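Local coordinates for histidine acid phosphatase (Hafnia alvei, PDB 4ARU), which belongs to branch 2 of the histidine phosphatase superfamily, whose members pair a mixed-sheet alpha/beta core with a largely helical region, at residues E41-V44 with I49-R52; G20-T25 with D92-K97; Q29-V34 with A217-E222. All coordinates share one frame; numbering follows the deposited sequence. Where two conformers were deposited one is given.

The three contacts illustrate how one connection between strand 9-18 and helix 51-70 is pinned from several sides. Along it come 20-25, 29-34, 41-44 and 49-52, the last opening helix 51-70; the partners 92-97 and 217-222 come from helices 93-106 and 213-229. Contacts 1 and 2 lie about 9 Å apart, centre to centre, and touch through probable hydrogen bonds, I49 N to Q93 OE1 and T50 N to V21 O. The centre of contact 3 is about 19 Å from those of the other two, yet helix 213-229 unites all three: W42 and R22 rest on its L226. Contact 1 thus touches both the R22 loop and the R94 helix; contact 3 joins contact 2 via the chain and helix 213-229.

Contact 1 of 3, residues E41-V44 with I49-R52; sequences EWPV and ITPR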
ATOM      1  N   GLU A  41      -3.511  -0.304  24.581  1.00 15.80           N
ATOM      2  CA  GLU A  41      -4.857  -0.521  24.042  1.00 16.97           C
ATOM      3  C   GLU A  41      -5.197   0.550  23.024  1.00 14.99           C
ATOM      4  O   GLU A  41      -5.000   1.751  23.270  1.00 15.97           O
ATOM      5  CB  GLU A  41      -5.924  -0.603  25.143  1.00 21.33           C
ATOM      6  CG  GLU A  41      -6.103  -2.012  25.746  1.00 26.28           C
ATOM      7  CD  GLU A  41      -6.761  -3.024  24.778  1.00 30.82           C
ATOM      8  OE1 GLU A  41      -6.047  -3.667  23.947  1.00 36.78           O
ATOM      9  OE2 GLU A  41      -8.010  -3.203  24.857  1.00 38.48           O
ATOM     10  N   TRP A  42      -5.734   0.110  21.877  1.00 12.65           N
ATOM     11  CA  TRP A  42      -6.220   1.019  20.834  1.00 11.64           C
ATOM     12  C   TRP A  42      -7.679   1.400  21.096  1.00 12.25           C
ATOM     13  O   TRP A  42      -8.402   0.701  21.820  1.00 13.20           O
ATOM     14  CB  TRP A  42      -6.069   0.356  19.464  1.00 10.79           C
ATOM     15  CG  TRP A  42      -4.664   0.414  19.017  1.00  9.84           C
ATOM     16  CD1 TRP A  42      -3.585  -0.292  19.527  1.00  9.52           C
ATOM     17  CD2 TRP A  42      -4.140   1.230  17.987  1.00  8.93           C
ATOM     18  NE1 TRP A  42      -2.441   0.052  18.869  1.00  8.84           N
ATOM     19  CE2 TRP A  42      -2.748   0.992  17.922  1.00  8.51           C
ATOM     20  CE3 TRP A  42      -4.705   2.126  17.092  1.00  8.89           C
ATOM     21  CZ2 TRP A  42      -1.932   1.638  17.003  1.00  8.03           C
ATOM     22  CZ3 TRP A  42      -3.882   2.775  16.187  1.00  8.52           C
ATOM     23  CH2 TRP A  42      -2.525   2.546  16.162  1.00  8.02           C
ATOM     24  N   PRO A  43      -8.131   2.524  20.525  1.00 11.83           N
ATOM     25  CA  PRO A  43      -9.461   3.034  20.854  1.00 12.48           C
ATOM     26  C   PRO A  43     -10.565   2.501  19.936  1.00 12.30           C
ATOM     27  O   PRO A  43     -11.699   2.974  20.020  1.00 13.69           O
ATOM     28  CB  PRO A  43      -9.297   4.532  20.668  1.00 12.57           C
ATOM     29  CG  PRO A  43      -8.345   4.612  19.547  1.00 11.97           C
ATOM     30  CD  PRO A  43      -7.330   3.536  19.817  1.00 11.51           C
ATOM     31  N   VAL A  44     -10.236   1.491  19.129  1.00 11.59           N
ATOM     32  CA  VAL A  44     -11.184   0.847  18.248  1.00 11.75           C
ATOM     33  C   VAL A  44     -10.835  -0.635  18.229  1.00 11.72           C
ATOM     34  O   VAL A  44      -9.771  -1.051  18.658  1.00 11.19           O
ATOM     35  CB  VAL A  44     -11.074   1.374  16.795  1.00 11.29           C
ATOM     36  CG1 VAL A  44     -11.437   2.853  16.716  1.00 11.56           C
ATOM     37  CG2 VAL A  44      -9.702   1.148  16.201  1.00 10.41           C
ATOM     38  N   ILE A  49      -9.975   1.169  11.198  1.00  8.06           N
ATOM     39  CA  ILE A  49      -9.390   2.503  11.105  1.00  8.29           C
ATOM     40  C   ILE A  49      -9.832   3.287  12.320  1.00  8.16           C
ATOM     41  O   ILE A  49     -10.928   3.095  12.844  1.00  9.90           O
ATOM     42  CB  ILE A  49      -9.836   3.222   9.823  1.00  8.42           C
ATOM     43  CG1 ILE A  49      -9.013   4.488   9.562  1.00  8.12           C
ATOM     44  CG2 ILE A  49     -11.296   3.565   9.851  1.00  9.46           C
ATOM     45  CD1 ILE A  49      -9.224   5.040   8.149  1.00  8.59           C
ATOM     46  N   THR A  50      -8.969   4.123  12.870  1.00  7.36           N
ATOM     47  CA  THR A  50      -9.333   5.004  13.998  1.00  7.40           C
ATOM     48  C   THR A  50      -9.883   6.334  13.508  1.00  7.27           C
ATOM     49  O   THR A  50      -9.658   6.730  12.336  1.00  6.70           O
ATOM     50  CB  THR A  50      -8.101   5.362  14.896  1.00  7.44           C
ATOM     51  OG1 THR A  50      -7.144   6.108  14.107  1.00  7.01           O
ATOM     52  CG2 THR A  50      -7.448   4.093  15.403  1.00  7.41           C
ATOM     53  N   PRO A  51     -10.587   7.055  14.387  1.00  7.76           N
ATOM     54  CA  PRO A  51     -11.059   8.385  13.961  1.00  7.92           C
ATOM     55  C   PRO A  51      -9.905   9.303  13.522  1.00  7.85           C
ATOM     56  O   PRO A  51     -10.023  10.085  12.558  1.00  7.87           O
ATOM     57  CB  PRO A  51     -11.849   8.869  15.155  1.00  8.70           C
ATOM     58  CG  PRO A  51     -12.324   7.613  15.828  1.00  8.79           C
ATOM     59  CD  PRO A  51     -11.261   6.574  15.599  1.00  8.34           C
ATOM     60  N   ARG A  52      -8.760   9.178  14.188  1.00  7.72           N
ATOM     61  CA  ARG A  52      -7.605   9.941  13.747  1.00  7.70           C
ATOM     62  C   ARG A  52      -7.157   9.500  12.352  1.00  6.97           C
ATOM     63  O   ARG A  52      -6.783  10.325  11.554  1.00  7.00           O
ATOM     64  CB  ARG A  52      -6.465   9.817  14.768  1.00  8.16           C
ATOM     65  CG  ARG A  52      -5.156  10.404  14.313  1.00  8.44           C
ATOM     66  CD  ARG A  52      -4.322  10.698  15.508  1.00  9.28           C
ATOM     67  NE  ARG A  52      -2.947  10.960  15.125  1.00  9.80           N
ATOM     68  CZ  ARG A  52      -2.128  11.797  15.727  1.00 10.72           C
ATOM     69  NH1 ARG A  52      -2.506  12.554  16.741  1.00 11.75           N
ATOM     70  NH2 ARG A  52      -0.895  11.864  15.258  1.00 11.01           N
TER
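V44 and T50 mark the closest approach of a loop to the residues that lead into helix 51-70, their CA atoms 6.2 Å apart where the chain turns. No hydrogen bond joins 41-44 to 49-52, and the contact is made by methyl groups, a proline ring and the rim of an indole. Its hub is the methyl of T50. CG2 of T50 approaches the benzo side of the W42 indole at the edge and in the ring plane, 3.8 Å from W42 CE3, rather than over a face. The same T50 CG2 lies 3.8 Å from CG2 of V44, the two side chains crossing at about a right angle, while P43 brushes it more loosely. The other branch of the valine turns to P51: V44 CG1 meets P51 CD at 3.9 Å as the side chains slide past each other in opposite directions.

One torsion divides the work of the threonine. With chi1 at 63°, OG1 takes the position between the backbone N and the carbonyl carbon, and CG2 is swung anti to the carbonyl carbon to face W42 and V44. T50 is the N-cap of helix 51-70, its OG1 bonded to the backbone N of G53, and OG1 also pairs with OE1 of Q230. T50 therefore offers a polar branch to the helix start and an apolar one to the loop. Around this pair of segments, W42 leans on L226 and E227 of helix 213-229, I49 packs against K97 and T98 of helix 93-106, and T50 is tied through the backbone to V21, a little beyond strand 9-18.

Contact 2 of 3, residues G20-T25 with D92-K97; sequences GVRAPT and DQRTRK. With TLA (L(+)-tartaric acid), chain B.
R22 and R94 lie side by side and point the same way, a worked example of like-charged side chains gathered around an anion. Their aliphatic parts touch, with R22 CD 3.8 Å from R94 CD, and the guanidinium planes are turned 71° apart, so the groups do not stack. Both chains run extended from CG to NE after a chi1 of 57° in R22 and 58° in R94, which carries the two charged ends to the bound L(+)-tartaric acid. In one of its two conformers, T25 sets OG1 over the centre of the R22 guanidinium, 3.4 Å above the plane, a doubtful contact.

R22 converges on a single ligand oxygen, with NE 2.8 Å and NH2 3.0 Å from O4 of the tartaric acid. R94 spans two: its NE reaches the hydroxyl oxygen O2 at 2.8 Å, and its NH2 reaches O1 of the other carboxyl group, also at 2.8 Å and in the guanidinium plane. R22 NH1 holds the carbonyl of A23 and R94 NH1 that of G47, which fixes the rotation of both groups.

R18, H19, G20, R22 and P24 belong to the RHGXRXP signature of the family; R18 and H19, with H306 and D307, also hydrogen-bond to the tartaric acid. Such a concentration of N-H donors is consistent with a pocket made for an anion, in which the bound acid probably offsets the proximity of the two positive charges.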
ATOM      1  N   GLY A  20      -6.194   4.159   5.857  1.00  5.87           N
ATOM      2  CA  GLY A  20      -5.597   4.936   6.894  1.00  5.92           C
ATOM      3  C   GLY A  20      -5.147   4.178   8.136  1.00  6.11           C
ATOM      4  O   GLY A  20      -5.176   2.979   8.216  1.00  6.52           O
ATOM      5  N   VAL A  21      -4.664   4.929   9.104  1.00  5.82           N
ATOM      6  CA  VAL A  21      -4.143   4.406  10.366  1.00  6.32           C
ATOM      7  C   VAL A  21      -5.199   3.543  11.009  1.00  6.82           C
ATOM      8  O   VAL A  21      -6.326   3.983  11.221  1.00  7.05           O
ATOM      9  CB  VAL A  21      -3.687   5.522  11.310  1.00  6.55           C
ATOM     10  CG1 VAL A  21      -3.252   4.961  12.645  1.00  7.01           C
ATOM     11  CG2 VAL A  21      -2.578   6.359  10.692  1.00  6.41           C
ATOM     12  N   ARG A  22      -4.796   2.312  11.327  1.00  7.29           N
ATOM     13  CA  ARG A  22      -5.652   1.324  11.952  1.00  7.58           C
ATOM     14  C   ARG A  22      -5.005   0.734  13.182  1.00  7.66           C
ATOM     15  O   ARG A  22      -3.767   0.759  13.336  1.00  7.66           O
ATOM     16  CB  ARG A  22      -5.866   0.195  10.962  1.00  7.86           C
ATOM     17  CG  ARG A  22      -4.610  -0.494  10.425  1.00  7.90           C
ATOM     18  CD  ARG A  22      -4.820  -1.922   9.900  1.00  8.27           C
ATOM     19  NE  ARG A  22      -3.589  -2.504   9.376  1.00  8.54           N
ATOM     20  CZ  ARG A  22      -2.608  -3.014  10.120  1.00  9.31           C
ATOM     21  NH1 ARG A  22      -2.734  -3.024  11.440  1.00 10.96           N
ATOM     22  NH2 ARG A  22      -1.508  -3.512   9.550  1.00  9.77           N
ATOM     23  N   ALA A  23      -5.838   0.146  14.016  1.00  7.89           N
ATOM     24  CA  ALA A  23      -5.360  -0.719  15.079  1.00  8.16           C
ATOM     25  C   ALA A  23      -4.715  -1.971  14.442  1.00  8.13           C
ATOM     26  O   ALA A  23      -4.993  -2.352  13.295  1.00  8.05           O
ATOM     27  CB  ALA A  23      -6.490  -1.117  15.980  1.00  8.61           C
ATOM     28  N   PRO A  24      -3.873  -2.663  15.206  1.00  8.50           N
ATOM     29  CA  PRO A  24      -3.339  -3.927  14.731  1.00  8.78           C
ATOM     30  C   PRO A  24      -4.445  -4.858  14.259  1.00  9.11           C
ATOM     31  O   PRO A  24      -5.507  -4.913  14.891  1.00  9.32           O
ATOM     32  CB  PRO A  24      -2.637  -4.488  15.978  1.00  9.14           C
ATOM     33  CG  PRO A  24      -2.222  -3.259  16.753  1.00  9.33           C
ATOM     34  CD  PRO A  24      -3.381  -2.321  16.543  1.00  9.10           C
ATOM     35  N   THR A  25      -4.207  -5.612  13.190  1.00  9.46           N
ATOM     36  CA  THR A  25      -5.192  -6.526  12.636  0.50 10.66           C
ATOM     37  C   THR A  25      -5.423  -7.690  13.616  1.00 11.05           C
ATOM     38  O   THR A  25      -6.536  -8.184  13.799  1.00 12.23           O
ATOM     39  CB  THR A  25      -4.750  -7.067  11.253  0.50 11.15           C
ATOM     40  OG1 THR A  25      -4.249  -5.989  10.431  0.50 11.41           O
ATOM     41  CG2 THR A  25      -5.911  -7.689  10.563  0.50 12.28           C
ATOM     42  N   ASP A  92     -13.526  -4.221   3.851  1.00  8.25           N
ATOM     43  CA  ASP A  92     -13.255  -4.033   5.267  1.00  8.60           C
ATOM     44  C   ASP A  92     -13.713  -2.661   5.764  1.00  7.94           C
ATOM     45  O   ASP A  92     -13.802  -1.694   5.024  1.00  7.27           O
ATOM     46  CB  ASP A  92     -11.754  -4.197   5.528  1.00  9.42           C
ATOM     47  CG  ASP A  92     -11.245  -5.530   5.102  1.00 11.38           C
ATOM     48  OD1 ASP A  92     -11.829  -6.543   5.575  1.00 14.41           O
ATOM     49  OD2 ASP A  92     -10.348  -5.550   4.237  1.00 13.73           O
ATOM     50  N   GLN A  93     -14.000  -2.584   7.043  1.00  7.93           N
ATOM     51  CA  GLN A  93     -14.305  -1.322   7.662  1.00  8.15           C
ATOM     52  C   GLN A  93     -13.208  -0.304   7.336  1.00  7.32           C
ATOM     53  O   GLN A  93     -13.465   0.869   6.994  1.00  6.84           O
ATOM     54  CB  GLN A  93     -14.489  -1.510   9.184  1.00  8.87           C
ATOM     55  CG  GLN A  93     -14.874  -0.252   9.958  1.00  9.66           C
ATOM     56  CD  GLN A  93     -13.725   0.563  10.485  1.00  9.83           C
ATOM     57  OE1 GLN A  93     -12.592   0.344  10.173  1.00  9.60           O
ATOM     58  NE2 GLN A  93     -14.071   1.559  11.299  1.00 12.70           N
ATOM     59  N   ARG A  94     -11.951  -0.715   7.454  1.00  7.03           N
ATOM     60  CA  ARG A  94     -10.838   0.237   7.350  1.00  7.00           C
ATOM     61  C   ARG A  94     -10.786   0.846   5.949  1.00  6.58           C
ATOM     62  O   ARG A  94     -10.439   2.026   5.812  1.00  6.61           O
ATOM     63  CB  ARG A  94      -9.522  -0.403   7.765  1.00  7.74           C
ATOM     64  CG  ARG A  94      -9.108  -1.642   6.996  1.00  8.76           C
ATOM     65  CD  ARG A  94      -7.808  -2.221   7.609  1.00 10.52           C
ATOM     66  NE  ARG A  94      -7.493  -3.524   7.043  1.00 11.97           N
ATOM     67  CZ  ARG A  94      -7.903  -4.676   7.535  1.00 14.01           C
ATOM     68  NH1 ARG A  94      -8.674  -4.698   8.611  1.00 16.42           N
ATOM     69  NH2 ARG A  94      -7.583  -5.816   6.943  1.00 15.38           N
ATOM     70  N   THR A  95     -11.089   0.058   4.929  1.00  6.15           N
ATOM     71  CA  THR A  95     -11.033   0.533   3.550  1.00  5.72           C
ATOM     72  C   THR A  95     -12.321   1.324   3.185  1.00  6.00           C
ATOM     73  O   THR A  95     -12.221   2.372   2.556  1.00  5.43           O
ATOM     74  CB  THR A  95     -10.823  -0.643   2.558  1.00  5.83           C
ATOM     75  OG1 THR A  95     -11.639  -1.753   2.919  1.00  6.36           O
ATOM     76  CG2 THR A  95      -9.410  -1.115   2.581  1.00  5.64           C
ATOM     77  N   ARG A  96     -13.494   0.853   3.601  1.00  6.50           N
ATOM     78  CA  ARG A  96     -14.701   1.614   3.358  1.00  7.28           C
ATOM     79  C   ARG A  96     -14.600   2.981   4.012  1.00  7.20           C
ATOM     80  O   ARG A  96     -14.942   4.010   3.396  1.00  7.03           O
ATOM     81  CB  ARG A  96     -15.945   0.863   3.844  1.00  8.08           C
ATOM     82  CG  ARG A  96     -16.255  -0.348   3.007  1.00  8.83           C
ATOM     83  CD  ARG A  96     -17.512  -1.100   3.362  1.00 10.44           C
ATOM     84  NE  ARG A  96     -17.354  -1.858   4.609  1.00 11.91           N
ATOM     85  CZ  ARG A  96     -17.809  -1.485   5.795  1.00 12.89           C
ATOM     86  NH1 ARG A  96     -18.441  -0.336   5.970  1.00 13.90           N
ATOM     87  NH2 ARG A  96     -17.587  -2.279   6.826  1.00 14.04           N
ATOM     88  N   LYS A  97     -14.154   3.053   5.272  1.00  7.17           N
ATOM     89  CA  LYS A  97     -14.098   4.321   5.939  1.00  7.71           C
ATOM     90  C   LYS A  97     -12.995   5.211   5.357  1.00  6.74           C
ATOM     91  O   LYS A  97     -13.091   6.449   5.388  1.00  6.73           O
ATOM     92  CB  LYS A  97     -13.899   4.124   7.430  1.00  8.86           C
ATOM     93  CG  LYS A  97     -15.063   3.426   8.080  1.00 11.14           C
ATOM     94  CD  LYS A  97     -16.277   4.272   8.137  1.00 14.34           C
ATOM     95  CE  LYS A  97     -17.296   3.628   9.090  1.00 17.02           C
ATOM     96  NZ  LYS A  97     -18.192   4.688   9.659  1.00 20.55           N
TER
HETATM   97  O1  TLA B1414      -5.559  -6.535   5.188  1.00 15.08           O
HETATM   98  O11 TLA B1414      -3.815  -7.142   6.491  1.00 15.22           O
HETATM   99  C1  TLA B1414      -4.552  -6.282   5.921  1.00 12.69           C
HETATM  100  C2  TLA B1414      -4.227  -4.847   6.181  1.00 11.04           C
HETATM  101  O2  TLA B1414      -5.186  -4.007   5.554  1.00 10.87           O
HETATM  102  C3  TLA B1414      -2.839  -4.549   5.594  1.00 10.59           C
HETATM  103  O3  TLA B1414      -2.707  -4.998   4.256  1.00 10.33           O
HETATM  104  C4  TLA B1414      -2.542  -3.075   5.696  1.00 10.15           C
HETATM  105  O4  TLA B1414      -2.398  -2.596   6.858  1.00  9.92           O
HETATM  106  O41 TLA B1414      -2.418  -2.354   4.663  1.00  9.00           O

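Contact 3 of 3, residues Q29-V34 with A217-E222; sequences QTMRDV and ASTLAE
A bend at chi3 (66°) ends the otherwise extended side chain of M31 and turns its CE methyl toward helix 213-229, where it meets L220 and T219. L220 answers with CG anti to its carbonyl carbon (chi1 -57°), which sends both of its methyls across to the 29-34 turn. CD2 of L220 settles against the crook of the methionine, 4.0 Å from M31 CG and equally far from M31 CE, the two side chains sliding past each other in opposite directions. On T219 it is the methyl that takes part: T219 CG2 lies 4.0 Å from M31 CE, and those side chains cross at about a right angle. The second leucine branch, CD1 of L220, is 4.2 Å from CG2 of V34, a looser touch at the end of the short helix.

The interface is entirely apolar and largely buried, with L216 and I223 of the long helix extending it along M31, and W39, M168 and L172 flanking L220. Another face of the same helix carries E222, salt-bridged to the tartrate-binding R18. A single turn, helix 29-33, is thereby docked on helix 213-229, packing consistent with the largely helical region that accompanies the alpha/beta core in histidine acid phosphatases.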
ATOM      1  N   GLN A  29      -0.569 -14.348  20.566  1.00 11.28           N
ATOM      2  CA  GLN A  29       0.062 -14.647  21.832  1.00 11.97           C
ATOM      3  C   GLN A  29       1.588 -14.524  21.677  1.00 11.19           C
ATOM      4  O   GLN A  29       2.268 -14.083  22.597  1.00 11.07           O
ATOM      5  CB  GLN A  29      -0.322 -16.020  22.370  1.00 13.44           C
ATOM      6  CG  GLN A  29       0.114 -16.249  23.803  1.00 14.85           C
ATOM      7  CD  GLN A  29      -0.572 -15.281  24.734  1.00 15.79           C
ATOM      8  OE1 GLN A  29      -1.796 -15.135  24.700  1.00 17.08           O
ATOM      9  NE2 GLN A  29       0.202 -14.609  25.562  1.00 16.26           N
ATOM     10  N   THR A  30       2.131 -14.872  20.520  1.00 10.43           N
ATOM     11  CA  THR A  30       3.552 -14.700  20.308  1.00 10.40           C
ATOM     12  C   THR A  30       3.914 -13.232  20.400  1.00  9.85           C
ATOM     13  O   THR A  30       4.928 -12.880  20.976  1.00  9.67           O
ATOM     14  CB  THR A  30       3.976 -15.251  18.929  1.00 10.02           C
ATOM     15  OG1 THR A  30       3.821 -16.675  18.876  1.00 10.97           O
ATOM     16  CG2 THR A  30       5.460 -14.929  18.646  1.00  9.99           C
ATOM     17  N   MET A  31       3.122 -12.363  19.777  1.00  9.70           N
ATOM     18  CA  MET A  31       3.371 -10.932  19.830  1.00  9.69           C
ATOM     19  C   MET A  31       3.366 -10.408  21.274  1.00 10.28           C
ATOM     20  O   MET A  31       4.184  -9.553  21.610  1.00 10.25           O
ATOM     21  CB  MET A  31       2.347 -10.186  18.976  1.00  9.73           C
ATOM     22  CG  MET A  31       2.512 -10.474  17.495  1.00  9.76           C
ATOM     23  SD  MET A  31       1.080  -9.971  16.489  1.00 11.06           S
ATOM     24  CE  MET A  31       1.136  -8.202  16.665  1.00 10.87           C
ATOM     25  N   ARG A  32       2.461 -10.907  22.106  0.50 10.82           N
ATOM     26  CA  ARG A  32       2.474 -10.550  23.508  0.50 11.50           C
ATOM     27  C   ARG A  32       3.722 -11.080  24.183  0.50 11.73           C
ATOM     28  O   ARG A  32       4.410 -10.312  24.848  0.50 11.78           O
ATOM     29  CB  ARG A  32       1.200 -11.011  24.185  0.50 12.42           C
ATOM     30  CG  ARG A  32      -0.020 -10.395  23.518  0.50 12.32           C
ATOM     31  CD  ARG A  32      -1.182 -10.362  24.498  0.50 13.29           C
ATOM     32  NE  ARG A  32      -2.413  -9.889  23.891  0.50 13.31           N
ATOM     33  CZ  ARG A  32      -2.817  -8.621  23.897  0.50 13.19           C
ATOM     34  NH1 ARG A  32      -2.090  -7.671  24.475  0.50 12.87           N
ATOM     35  NH2 ARG A  32      -3.938  -8.292  23.285  0.50 13.08           N
ATOM     36  N   ASP A  33       4.057 -12.347  23.918  1.00 11.93           N
ATOM     37  CA  ASP A  33       5.090 -13.057  24.671  1.00 12.35           C
ATOM     38  C   ASP A  33       6.502 -12.562  24.393  1.00 11.62           C
ATOM     39  O   ASP A  33       7.361 -12.826  25.208  1.00 12.17           O
ATOM     40  CB  ASP A  33       4.996 -14.563  24.427  1.00 13.29           C
ATOM     41  CG  ASP A  33       3.770 -15.209  25.084  1.00 14.62           C
ATOM     42  OD1 ASP A  33       3.104 -14.545  25.914  1.00 15.39           O
ATOM     43  OD2 ASP A  33       3.528 -16.445  24.853  1.00 15.96           O
ATOM     44  N   VAL A  34       6.749 -11.897  23.272  1.00 10.55           N
ATOM     45  CA  VAL A  34       8.152 -11.523  22.918  1.00 10.13           C
ATOM     46  C   VAL A  34       8.595 -10.227  23.586  1.00 10.17           C
ATOM     47  O   VAL A  34       9.725  -9.742  23.359  1.00 10.31           O
ATOM     48  CB  VAL A  34       8.382 -11.434  21.394  1.00  9.62           C
ATOM     49  CG1 VAL A  34       8.283 -12.803  20.744  1.00  9.90           C
ATOM     50  CG2 VAL A  34       7.439 -10.469  20.738  1.00  9.18           C
ATOM     51  N   ALA A 217       9.170  -9.399  13.174  1.00  7.42           N
ATOM     52  CA  ALA A 217       9.654  -8.034  13.322  1.00  7.55           C
ATOM     53  C   ALA A 217       9.008  -7.087  12.345  1.00  7.20           C
ATOM     54  O   ALA A 217       8.734  -5.925  12.685  1.00  7.37           O
ATOM     55  CB  ALA A 217      11.158  -7.961  13.201  1.00  7.90           C
ATOM     56  N   SER A 218       8.711  -7.537  11.127  1.00  7.45           N
ATOM     57  CA  SER A 218       8.027  -6.711  10.112  1.00  7.28           C
ATOM     58  C   SER A 218       6.683  -6.234  10.683  1.00  7.24           C
ATOM     59  O   SER A 218       6.311  -5.057  10.597  1.00  7.46           O
ATOM     60  CB  SER A 218       7.745  -7.477   8.812  1.00  7.73           C
ATOM     61  OG  SER A 218       6.847  -6.771   7.989  1.00  8.68           O
ATOM     62  N   THR A 219       5.938  -7.154  11.264  1.00  7.13           N
ATOM     63  CA  THR A 219       4.636  -6.838  11.810  1.00  7.46           C
ATOM     64  C   THR A 219       4.777  -5.865  12.989  1.00  7.00           C
ATOM     65  O   THR A 219       4.054  -4.870  13.052  1.00  6.66           O
ATOM     66  CB  THR A 219       3.980  -8.110  12.323  1.00  8.62           C
ATOM     67  OG1 THR A 219       3.771  -8.991  11.214  1.00  9.92           O
ATOM     68  CG2 THR A 219       2.675  -7.831  12.975  1.00  9.57           C
ATOM     69  N   LEU A 220       5.720  -6.120  13.887  1.00  6.98           N
ATOM     70  CA  LEU A 220       5.905  -5.292  15.073  1.00  7.13           C
ATOM     71  C   LEU A 220       6.335  -3.918  14.642  1.00  6.61           C
ATOM     72  O   LEU A 220       5.870  -2.903  15.237  1.00  6.59           O
ATOM     73  CB  LEU A 220       6.865  -5.924  16.037  1.00  7.63           C
ATOM     74  CG  LEU A 220       6.463  -7.347  16.493  1.00  8.37           C
ATOM     75  CD1 LEU A 220       7.499  -7.878  17.463  1.00  9.52           C
ATOM     76  CD2 LEU A 220       5.039  -7.373  17.036  1.00  9.02           C
ATOM     77  N   ALA A 221       7.268  -3.832  13.693  1.00  6.26           N
ATOM     78  CA  ALA A 221       7.751  -2.531  13.268  1.00  6.27           C
ATOM     79  C   ALA A 221       6.642  -1.665  12.693  1.00  6.13           C
ATOM     80  O   ALA A 221       6.581  -0.469  12.982  1.00  6.62           O
ATOM     81  CB  ALA A 221       8.866  -2.672  12.227  1.00  6.19           C
ATOM     82  N   GLU A 222       5.769  -2.276  11.910  1.00  6.05           N
ATOM     83  CA  GLU A 222       4.625  -1.552  11.389  1.00  6.46           C
ATOM     84  C   GLU A 222       3.669  -1.116  12.512  1.00  6.62           C
ATOM     85  O   GLU A 222       3.110   0.010  12.469  1.00  6.96           O
ATOM     86  CB  GLU A 222       3.925  -2.396  10.303  1.00  6.77           C
ATOM     87  CG  GLU A 222       2.668  -1.796   9.761  1.00  7.85           C
ATOM     88  CD  GLU A 222       2.873  -0.597   8.855  1.00  8.45           C
ATOM     89  OE1 GLU A 222       4.026  -0.356   8.360  1.00  8.21           O
ATOM     90  OE2 GLU A 222       1.880   0.131   8.630  1.00  9.45           O
TER